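Local structure of caspase-1 subunit p19/18 (Spodoptera frugiperda, 1M72) at residues C[25-30]-C[97-102]; C[33-38]-C[68-73]; C[125-130]-C[143-148]. The protein probably acts as an executioner cysteine protease of apoptosis, cleaving target proteins once a caspase cascade has been switched on. All coordinates share one frame; numbering follows the deposited sequence.

Contact 1: residues C[25-30]-C[97-102]; sequences YNMNHK and DADCLL. With EDO (1,2-ethanediol), chain H.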
loop_
_atom_site.group_PDB
_atom_site.type_symbol
_atom_site.label_atom_id
_atom_site.label_comp_id
_atom_site.label_asym_id
_atom_site.label_seq_id
_atom_site.Cartn_x
_atom_site.Cartn_y
_atom_site.Cartn_z
ATOM N N TYR C 25 12.439 -13.215 2.371
ATOM C CA TYR C 25 12.780 -13.512 0.969
ATOM C C TYR C 25 14.236 -13.934 0.998
ATOM O O TYR C 25 14.989 -13.504 1.881
ATOM C CB TYR C 25 12.711 -12.272 0.090
ATOM C CG TYR C 25 11.328 -11.831 -0.236
ATOM C CD1 TYR C 25 10.534 -12.589 -1.111
ATOM C CD2 TYR C 25 10.791 -10.655 0.327
ATOM C CE1 TYR C 25 9.238 -12.215 -1.421
ATOM C CE2 TYR C 25 9.471 -10.244 0.017
ATOM C CZ TYR C 25 8.701 -11.032 -0.850
ATOM O OH TYR C 25 7.406 -10.693 -1.110
ATOM N N ASN C 26 14.651 -14.745 0.034
ATOM C CA ASN C 26 16.040 -15.186 -0.037
ATOM C C ASN C 26 16.823 -14.101 -0.743
ATOM O O ASN C 26 16.735 -13.940 -1.949
ATOM C CB ASN C 26 16.146 -16.529 -0.797
ATOM C CG ASN C 26 17.596 -16.854 -1.290
ATOM O OD1 ASN C 26 18.560 -16.173 -0.936
ATOM N ND2 ASN C 26 17.724 -17.891 -2.127
ATOM N N MET C 27 17.590 -13.345 0.026
ATOM C CA MET C 27 18.417 -12.299 -0.538
ATOM C C MET C 27 19.860 -12.774 -0.532
ATOM O O MET C 27 20.765 -11.975 -0.307
ATOM C CB MET C 27 18.316 -11.021 0.298
ATOM C CG MET C 27 16.920 -10.530 0.462
ATOM S SD MET C 27 16.109 -10.178 -1.113
ATOM C CE MET C 27 16.976 -8.656 -1.487
ATOM N N ASN C 28 20.087 -14.062 -0.775
ATOM C CA ASN C 28 21.442 -14.562 -0.774
ATOM C C ASN C 28 21.827 -15.131 -2.136
ATOM O O ASN C 28 22.528 -16.136 -2.210
ATOM C CB ASN C 28 21.627 -15.619 0.335
ATOM C CG ASN C 28 23.102 -16.036 0.517
ATOM O OD1 ASN C 28 24.021 -15.201 0.416
ATOM N ND2 ASN C 28 23.332 -17.324 0.799
ATOM N N HIS C 29 21.333 -14.499 -3.206
ATOM C CA HIS C 29 21.659 -14.917 -4.580
ATOM C C HIS C 29 23.030 -14.316 -4.915
ATOM O O HIS C 29 23.555 -13.503 -4.157
ATOM C CB HIS C 29 20.627 -14.394 -5.600
ATOM C CG HIS C 29 19.284 -15.039 -5.485
ATOM N ND1 HIS C 29 18.827 -15.974 -6.394
ATOM C CD2 HIS C 29 18.287 -14.876 -4.579
ATOM C CE1 HIS C 29 17.608 -16.360 -6.055
ATOM N NE2 HIS C 29 17.255 -15.709 -4.957
ATOM N N LYS C 30 23.600 -14.723 -6.041
ATOM C CA LYS C 30 24.899 -14.205 -6.451
ATOM C C LYS C 30 24.832 -12.680 -6.550
ATOM O O LYS C 30 25.709 -11.974 -6.060
ATOM C CB LYS C 30 25.284 -14.816 -7.809
ATOM C CG LYS C 30 26.594 -14.313 -8.378
ATOM C CD LYS C 30 26.914 -14.876 -9.790
ATOM C CE LYS C 30 28.403 -14.637 -10.078
ATOM N NZ LYS C 30 28.788 -14.973 -11.474
ATOM N N ASP C 97 19.913 -15.257 -11.131
ATOM C CA ASP C 97 20.900 -15.034 -10.078
ATOM C C ASP C 97 20.800 -13.723 -9.312
ATOM O O ASP C 97 21.733 -13.360 -8.595
ATOM C CB ASP C 97 22.331 -15.251 -10.618
ATOM C CG ASP C 97 22.565 -16.710 -11.079
ATOM O OD1 ASP C 97 22.110 -17.637 -10.393
ATOM O OD2 ASP C 97 23.192 -16.934 -12.136
ATOM N N ALA C 98 19.649 -13.055 -9.428
ATOM C CA ALA C 98 19.410 -11.798 -8.701
ATOM C C ALA C 98 18.397 -11.986 -7.538
ATOM O O ALA C 98 17.482 -12.791 -7.624
ATOM C CB ALA C 98 18.889 -10.722 -9.665
ATOM N N ASP C 99 18.593 -11.259 -6.447
ATOM C CA ASP C 99 17.668 -11.335 -5.320
ATOM C C ASP C 99 16.333 -10.640 -5.648
ATOM O O ASP C 99 15.267 -11.062 -5.167
ATOM C CB ASP C 99 18.193 -10.580 -4.069
ATOM C CG ASP C 99 19.498 -11.141 -3.499
ATOM O OD1 ASP C 99 19.692 -12.385 -3.483
ATOM O OD2 ASP C 99 20.315 -10.304 -3.038
ATOM N N CYS C 100 16.404 -9.580 -6.467
ATOM C CA CYS C 100 15.240 -8.726 -6.714
ATOM C C CYS C 100 15.431 -7.736 -7.888
ATOM O O CYS C 100 16.428 -7.783 -8.626
ATOM C CB CYS C 100 14.990 -7.895 -5.430
ATOM S SG CYS C 100 16.341 -6.660 -5.074
ATOM N N LEU C 101 14.446 -6.861 -8.055
ATOM C CA LEU C 101 14.489 -5.815 -9.087
ATOM C C LEU C 101 13.941 -4.552 -8.440
ATOM O O LEU C 101 13.000 -4.609 -7.643
ATOM C CB LEU C 101 13.623 -6.152 -10.295
ATOM C CG LEU C 101 13.399 -5.016 -11.313
ATOM C CD1 LEU C 101 14.620 -4.894 -12.186
ATOM C CD2 LEU C 101 12.122 -5.278 -12.165
ATOM N N LEU C 102 14.576 -3.438 -8.752
ATOM C CA LEU C 102 14.180 -2.146 -8.260
ATOM C C LEU C 102 14.075 -1.213 -9.457
ATOM O O LEU C 102 15.012 -1.112 -10.257
ATOM C CB LEU C 102 15.238 -1.598 -7.300
ATOM C CG LEU C 102 14.803 -0.308 -6.571
ATOM C CD1 LEU C 102 15.566 -0.188 -5.224
ATOM C CD2 LEU C 102 15.026 0.968 -7.476
HETATM C C1 EDO H . 13.551 -15.050 -2.815
HETATM O O1 EDO H . 12.265 -15.205 -2.253
HETATM C C2 EDO H . 13.983 -13.613 -2.733
HETATM O O2 EDO H . 14.879 -13.377 -3.797
HETATM O O HOH W 1 22.486 -16.951 -7.217
#

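Contact 2: residues C[33-38]-C[68-73]; sequences GMAIIF and LGFKVT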
loop_
_atom_site.group_PDB
_atom_site.type_symbol
_atom_site.label_atom_id
_atom_site.label_comp_id
_atom_site.label_asym_id
_atom_site.label_seq_id
_atom_site.Cartn_x
_atom_site.Cartn_y
_atom_site.Cartn_z
ATOM N N GLY C 33 20.787 -7.564 -7.804
ATOM C CA GLY C 33 19.845 -7.374 -8.885
ATOM C C GLY C 33 20.002 -5.987 -9.500
ATOM O O GLY C 33 20.813 -5.156 -9.077
ATOM N N MET C 34 19.224 -5.753 -10.542
ATOM C CA MET C 34 19.218 -4.483 -11.256
ATOM C C MET C 34 18.360 -3.425 -10.554
ATOM O O MET C 34 17.304 -3.730 -9.975
ATOM C CB MET C 34 18.645 -4.702 -12.653
ATOM C CG MET C 34 19.514 -5.592 -13.527
ATOM S SD MET C 34 18.804 -5.932 -15.141
ATOM C CE MET C 34 18.567 -4.213 -15.814
ATOM N N ALA C 35 18.845 -2.186 -10.617
ATOM C CA ALA C 35 18.151 -1.008 -10.097
ATOM C C ALA C 35 18.124 -0.025 -11.287
ATOM O O ALA C 35 19.161 0.503 -11.707
ATOM C CB ALA C 35 18.914 -0.400 -8.927
ATOM N N ILE C 36 16.946 0.205 -11.853
ATOM C CA ILE C 36 16.838 1.120 -12.992
ATOM C C ILE C 36 16.260 2.453 -12.528
ATOM O O ILE C 36 15.186 2.489 -11.952
ATOM C CB ILE C 36 15.853 0.643 -14.072
ATOM C CG1 ILE C 36 16.112 -0.781 -14.487
ATOM C CG2 ILE C 36 15.953 1.561 -15.265
ATOM C CD1 ILE C 36 15.050 -1.227 -15.502
ATOM N N ILE C 37 16.961 3.538 -12.807
ATOM C CA ILE C 37 16.454 4.845 -12.428
ATOM C C ILE C 37 16.097 5.674 -13.676
ATOM O O ILE C 37 16.933 5.915 -14.547
ATOM C CB ILE C 37 17.498 5.590 -11.561
ATOM C CG1 ILE C 37 17.784 4.771 -10.285
ATOM C CG2 ILE C 37 16.982 6.981 -11.210
ATOM C CD1 ILE C 37 18.984 5.289 -9.401
ATOM N N PHE C 38 14.846 6.064 -13.800
ATOM C CA PHE C 38 14.476 6.912 -14.923
ATOM C C PHE C 38 14.348 8.273 -14.323
ATOM O O PHE C 38 13.377 8.587 -13.654
ATOM C CB PHE C 38 13.154 6.492 -15.556
ATOM C CG PHE C 38 13.206 5.134 -16.151
ATOM C CD1 PHE C 38 12.857 4.018 -15.390
ATOM C CD2 PHE C 38 13.624 4.957 -17.468
ATOM C CE1 PHE C 38 12.914 2.730 -15.925
ATOM C CE2 PHE C 38 13.693 3.677 -18.035
ATOM C CZ PHE C 38 13.334 2.542 -17.260
ATOM N N LEU C 68 24.379 -1.143 -1.463
ATOM C CA LEU C 68 23.512 -2.246 -1.083
ATOM C C LEU C 68 23.673 -3.391 -2.067
ATOM O O LEU C 68 23.031 -4.420 -1.927
ATOM C CB LEU C 68 22.043 -1.777 -1.030
ATOM C CG LEU C 68 21.676 -0.857 0.160
ATOM C CD1 LEU C 68 20.260 -0.344 0.024
ATOM C CD2 LEU C 68 21.792 -1.631 1.490
ATOM N N GLY C 69 24.499 -3.176 -3.089
ATOM C CA GLY C 69 24.771 -4.223 -4.060
ATOM C C GLY C 69 24.092 -4.192 -5.414
ATOM O O GLY C 69 24.373 -5.062 -6.255
ATOM N N PHE C 70 23.195 -3.229 -5.636
ATOM C CA PHE C 70 22.488 -3.123 -6.917
ATOM C C PHE C 70 23.420 -2.738 -8.071
ATOM O O PHE C 70 24.383 -2.010 -7.878
ATOM C CB PHE C 70 21.364 -2.054 -6.832
ATOM C CG PHE C 70 20.142 -2.513 -6.092
ATOM C CD1 PHE C 70 19.973 -2.220 -4.728
ATOM C CD2 PHE C 70 19.161 -3.273 -6.746
ATOM C CE1 PHE C 70 18.838 -2.678 -4.018
ATOM C CE2 PHE C 70 18.023 -3.740 -6.043
ATOM C CZ PHE C 70 17.855 -3.448 -4.687
ATOM N N LYS C 71 23.145 -3.246 -9.267
ATOM C CA LYS C 71 23.907 -2.828 -10.430
ATOM C C LYS C 71 22.967 -1.695 -10.912
ATOM O O LYS C 71 21.896 -1.952 -11.465
ATOM C CB LYS C 71 23.991 -3.925 -11.501
ATOM C CG LYS C 71 24.958 -3.591 -12.666
ATOM C CD LYS C 71 24.576 -4.313 -14.012
ATOM C CE LYS C 71 23.124 -3.935 -14.468
ATOM N NZ LYS C 71 22.582 -4.441 -15.781
ATOM N N VAL C 72 23.376 -0.454 -10.697
ATOM C CA VAL C 72 22.546 0.690 -11.046
ATOM C C VAL C 72 22.675 1.234 -12.458
ATOM O O VAL C 72 23.789 1.448 -12.947
ATOM C CB VAL C 72 22.828 1.879 -10.090
ATOM C CG1 VAL C 72 21.939 3.098 -10.455
ATOM C CG2 VAL C 72 22.577 1.458 -8.651
ATOM N N THR C 73 21.543 1.458 -13.119
ATOM C CA THR C 73 21.566 2.095 -14.432
ATOM C C THR C 73 20.612 3.304 -14.376
ATOM O O THR C 73 19.416 3.162 -14.076
ATOM C CB THR C 73 21.104 1.163 -15.548
ATOM O OG1 THR C 73 21.954 0.021 -15.599
ATOM C CG2 THR C 73 21.192 1.866 -16.879
HETATM O O HOH W 2 23.404 -6.855 -8.593
#

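Contact 3: residues C[125-130]-C[143-148]; sequences NLWYYF and KLFFIQ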
loop_
_atom_site.group_PDB
_atom_site.type_symbol
_atom_site.label_atom_id
_atom_site.label_comp_id
_atom_site.label_asym_id
_atom_site.label_seq_id
_atom_site.Cartn_x
_atom_site.Cartn_y
_atom_site.Cartn_z
ATOM N N ASN C 125 2.317 0.720 -16.265
ATOM C CA ASN C 125 3.218 0.232 -17.265
ATOM C C ASN C 125 4.551 -0.186 -16.684
ATOM O O ASN C 125 5.182 -1.060 -17.250
ATOM C CB ASN C 125 3.509 1.292 -18.304
ATOM C CG ASN C 125 2.340 1.557 -19.230
ATOM O OD1 ASN C 125 2.551 2.109 -20.293
ATOM N ND2 ASN C 125 1.118 1.215 -18.820
ATOM N N LEU C 126 4.990 0.432 -15.579
ATOM C CA LEU C 126 6.298 0.106 -14.997
ATOM C C LEU C 126 6.432 -1.338 -14.447
ATOM O O LEU C 126 7.469 -1.970 -14.614
ATOM C CB LEU C 126 6.663 1.141 -13.901
ATOM C CG LEU C 126 6.763 2.554 -14.467
ATOM C CD1 LEU C 126 6.542 3.545 -13.336
ATOM C CD2 LEU C 126 8.135 2.760 -15.273
ATOM N N TRP C 127 5.370 -1.841 -13.827
ATOM C CA TRP C 127 5.363 -3.163 -13.243
ATOM C C TRP C 127 4.590 -4.247 -14.033
ATOM O O TRP C 127 4.733 -5.457 -13.749
ATOM C CB TRP C 127 4.841 -3.055 -11.800
ATOM C CG TRP C 127 3.528 -2.326 -11.609
ATOM C CD1 TRP C 127 2.259 -2.848 -11.746
ATOM C CD2 TRP C 127 3.350 -0.961 -11.161
ATOM N NE1 TRP C 127 1.321 -1.895 -11.401
ATOM C CE2 TRP C 127 1.964 -0.734 -11.047
ATOM C CE3 TRP C 127 4.237 0.086 -10.840
ATOM C CZ2 TRP C 127 1.432 0.506 -10.629
ATOM C CZ3 TRP C 127 3.709 1.315 -10.425
ATOM C CH2 TRP C 127 2.312 1.514 -10.326
ATOM N N TYR C 128 3.832 -3.820 -15.050
ATOM C CA TYR C 128 3.045 -4.731 -15.862
ATOM C C TYR C 128 3.826 -5.953 -16.366
ATOM O O TYR C 128 3.351 -7.097 -16.231
ATOM C CB TYR C 128 2.458 -3.979 -17.071
ATOM C CG TYR C 128 1.784 -4.867 -18.098
ATOM C CD1 TYR C 128 0.500 -5.415 -17.863
ATOM C CD2 TYR C 128 2.435 -5.182 -19.302
ATOM C CE1 TYR C 128 -0.114 -6.269 -18.827
ATOM C CE2 TYR C 128 1.839 -6.014 -20.255
ATOM C CZ TYR C 128 0.581 -6.549 -20.012
ATOM O OH TYR C 128 0.031 -7.358 -20.958
ATOM N N TYR C 129 4.994 -5.713 -16.958
ATOM C CA TYR C 129 5.842 -6.784 -17.503
ATOM C C TYR C 129 6.604 -7.648 -16.496
ATOM O O TYR C 129 7.357 -8.550 -16.891
ATOM C CB TYR C 129 6.888 -6.206 -18.475
ATOM C CG TYR C 129 6.307 -5.396 -19.611
ATOM C CD1 TYR C 129 6.178 -4.007 -19.502
ATOM C CD2 TYR C 129 5.866 -6.016 -20.793
ATOM C CE1 TYR C 129 5.634 -3.253 -20.532
ATOM C CE2 TYR C 129 5.311 -5.268 -21.832
ATOM C CZ TYR C 129 5.201 -3.887 -21.688
ATOM O OH TYR C 129 4.641 -3.122 -22.673
ATOM N N PHE C 130 6.444 -7.382 -15.206
ATOM C CA PHE C 130 7.177 -8.169 -14.250
ATOM C C PHE C 130 6.340 -9.141 -13.444
ATOM O O PHE C 130 6.818 -9.705 -12.466
ATOM C CB PHE C 130 7.980 -7.242 -13.358
ATOM C CG PHE C 130 8.982 -6.423 -14.112
ATOM C CD1 PHE C 130 10.170 -7.006 -14.582
ATOM C CD2 PHE C 130 8.729 -5.067 -14.392
ATOM C CE1 PHE C 130 11.099 -6.237 -15.328
ATOM C CE2 PHE C 130 9.647 -4.278 -15.138
ATOM C CZ PHE C 130 10.829 -4.851 -15.608
ATOM N N LYS C 143 9.895 -7.348 -6.172
ATOM C CA LYS C 143 9.984 -6.405 -7.289
ATOM C C LYS C 143 9.556 -5.043 -6.715
ATOM O O LYS C 143 8.392 -4.821 -6.379
ATOM C CB LYS C 143 9.070 -6.899 -8.436
ATOM C CG LYS C 143 9.519 -8.291 -8.923
ATOM C CD LYS C 143 8.469 -9.020 -9.729
ATOM C CE LYS C 143 7.520 -9.814 -8.829
ATOM N NZ LYS C 143 8.098 -11.157 -8.458
ATOM N N LEU C 144 10.535 -4.153 -6.595
ATOM C CA LEU C 144 10.364 -2.825 -6.009
ATOM C C LEU C 144 10.225 -1.635 -6.975
ATOM O O LEU C 144 10.981 -1.479 -7.946
ATOM C CB LEU C 144 11.521 -2.565 -5.028
ATOM C CG LEU C 144 11.999 -3.815 -4.264
ATOM C CD1 LEU C 144 13.244 -3.506 -3.441
ATOM C CD2 LEU C 144 10.903 -4.331 -3.344
ATOM N N PHE C 145 9.266 -0.769 -6.660
ATOM C CA PHE C 145 9.018 0.389 -7.492
ATOM C C PHE C 145 8.922 1.648 -6.656
ATOM O O PHE C 145 8.143 1.708 -5.706
ATOM C CB PHE C 145 7.737 0.178 -8.314
ATOM C CG PHE C 145 7.840 -0.988 -9.253
ATOM C CD1 PHE C 145 7.665 -2.295 -8.784
ATOM C CD2 PHE C 145 8.247 -0.801 -10.575
ATOM C CE1 PHE C 145 7.905 -3.401 -9.592
ATOM C CE2 PHE C 145 8.491 -1.893 -11.403
ATOM C CZ PHE C 145 8.327 -3.199 -10.916
ATOM N N PHE C 146 9.721 2.656 -7.013
ATOM C CA PHE C 146 9.689 3.904 -6.288
ATOM C C PHE C 146 9.350 5.025 -7.234
ATOM O O PHE C 146 10.005 5.207 -8.263
ATOM C CB PHE C 146 11.020 4.154 -5.599
ATOM C CG PHE C 146 11.310 3.167 -4.536
ATOM C CD1 PHE C 146 11.926 1.943 -4.850
ATOM C CD2 PHE C 146 10.939 3.424 -3.226
ATOM C CE1 PHE C 146 12.165 0.994 -3.860
ATOM C CE2 PHE C 146 11.170 2.477 -2.206
ATOM C CZ PHE C 146 11.789 1.249 -2.530
ATOM N N ILE C 147 8.322 5.784 -6.878
ATOM C CA ILE C 147 7.900 6.851 -7.755
ATOM C C ILE C 147 7.860 8.219 -7.133
ATOM O O ILE C 147 7.091 8.478 -6.181
ATOM C CB ILE C 147 6.510 6.524 -8.341
ATOM C CG1 ILE C 147 6.592 5.198 -9.109
ATOM C CG2 ILE C 147 6.034 7.657 -9.266
ATOM C CD1 ILE C 147 5.325 4.562 -9.209
ATOM N N GLN C 148 8.720 9.100 -7.635
ATOM C CA GLN C 148 8.712 10.499 -7.171
ATOM C C GLN C 148 8.028 11.268 -8.315
ATOM O O GLN C 148 8.602 11.421 -9.378
ATOM C CB GLN C 148 10.122 11.016 -6.949
ATOM C CG GLN C 148 10.234 12.558 -6.687
ATOM C CD GLN C 148 9.276 13.045 -5.622
ATOM O OE1 GLN C 148 9.166 12.470 -4.528
ATOM N NE2 GLN C 148 8.572 14.113 -5.930
HETATM O O HOH W 3 8.092 -12.297 -11.389
#

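Contact 1: residues C[25-30]-C[97-102]
Asp99 stands at the corner that breaks strand 98-106 of the caspase sheet, and its carboxylate holds the loop 25-30, itself shaped by an Asx turn in which Asn26 OD1 accepts from Asn28 N. With CG anti to its own carbonyl carbon (chi1 -62°), Asp99 reaches the loop backbone, where OD1 uses its syn lone pair to receive the N-H of His29, N to OD1 2.7 Å and fairly straight at 158°. The other oxygen, OD2, makes salt bridges to Arg32 and Lys268, so a short acid suits this place: one branch fixes the loop while the second meets two positive charges.

The imidazole of His29 slides past Asp99 in the opposite direction, its plane 67° from the carboxylate. Ala98 O lies 3.5 Å above the centre of one ring face, and OD1 of Asp99 meets the edge, 3.1 Å from His29 CD2. Met27, bent at both chi2 and chi3, curls its flexible thioether across the aspartate's only methylene; its CE is 3.4 Å from Asp99 CB and 4.2 Å from Cys100 SG. Asp97, more exposed, rests its CB against that of Lys30. Their polar link is indirect: a water accepts from Lys30 N at 2.8 Å and donates to Asp97 OD1 at 3.3 Å.

Contact 2: residues C[33-38]-C[68-73]
Phe70 packs its CB and the CG-CD2 side of its ring against the methyl of Ala35, with its CD2 3.6 Å from Ala35 CB. The two residues sit on neighbouring parallel strands of a beta-alpha-beta crossover, strand 31-39, helix 54-67 and strand 70-76, at one margin of the caspase sheet. The short strand axes approach to 4.6 Å with a crossing angle of -27°.

Alanine suits its position because two larger groups crowd the same face: Phe70, and Val72, whose CG2 comes to 4.1 Å from Ala35 CB. The crossover helix covers this side, where Phe70 meets Leu65 and Val72 meets Ser62 and Lys66. Further along, Ile37 crosses Val72 obliquely and brings its CD1 to 3.8 Å from CG1 of the valine, a contact between branched chains well matched to a strand.

Two glycines sit where the backbone takes positive phi. Gly33 has a value of 131° that would jam a CB against the preceding carbonyl, and Gly69 closes helix 54-67 in a Schellman motif; a water accepts from Gly33 N and donates to Gly69 O.

On the other face Met34 and Lys71 run side by side. A bend at chi3 of Lys71 brings its NZ to 4.0 Å from Met34 CG, so the ammonium end lies alongside the thioether, near CG, SD and CE alike. Met34 and Ile36 also touch Thr90 of helix 80-92.

The backbone bonds alternate between the strands: Lys71 N donates to Gly33 O, and Ala35 N to Lys71 O from above the carbonyl plane. Thr73 N reaches Ala35 O at 2.9 Å, and Ile37 N meets Thr73 O almost head-on at 2.8 Å.

Contact 3: residues C[125-130]-C[143-148]
The turn of weakly bonded helix at about 125-128 lies over a face of the central sheet of the caspase fold, with the CA atoms of Trp127 and Phe145 7.7 Å apart, too far for backbone pairing, so side chains fill the interval. Phe130 N bonds back to Trp127 O and rounds off the turn.

Phe145 rises from strand 143-148 into the middle of this layer. Its ring receives the CB of Trp127 over one face, 3.8 Å from the centroid and 19° off the normal, a CH-pi contact. The indole follows in a T-shaped arrangement, one of its edges directed at the face of Phe145 with planes at 72°. Trp127 can do this because its CG takes the crowded position between the backbone N and the carbonyl carbon (chi1 52°), which brings the indole round toward the strand. At the rim of Phe145, in its plane, Phe130 CD2 lies 4.0 Å from CZ, while Leu126 CB approaches CD2 of the same ring.

Ile147, two residues along and on the same face, extends its CD1 to the indole edge, 3.8 Å from Trp127 CZ3. Its CG1-CD1 arm is long enough for this, and its beta-branching suits a strand. The side chains of Ile147 and Cys150, probably the catalytic cysteine, are about 9 Å apart.

Lys143 ends the row. An extended chi2 carries Lys143 CD to 3.3 Å from Phe130 O, and bends at chi3 and chi4 then turn NZ to hydrogen-bond Lys141 O and Leu138 O. A water accepts from NZ and donates to Phe130 O.

In the fold
All three contacts reach one sheet but differ in depth. Contact 3 is buried, near the centre of the chain, and rests mainly on aromatic and aliphatic surfaces; contact 2 joins two strands at the sheet margin through backbone bonds; contact 1, its centre about 17 Å from the centre of the chain, uses charge and water to hold a loop. Strand 98-106 connects them: Leu102 N and O pair with Met34 O and Ile36 N of contact 2, while Leu101 O meets Leu144 N of contact 3. Side chains join in, with Cys100 packing on Phe70 and Leu101 on Phe130. Contacts 2 and 3 do not touch, being separated by that strand.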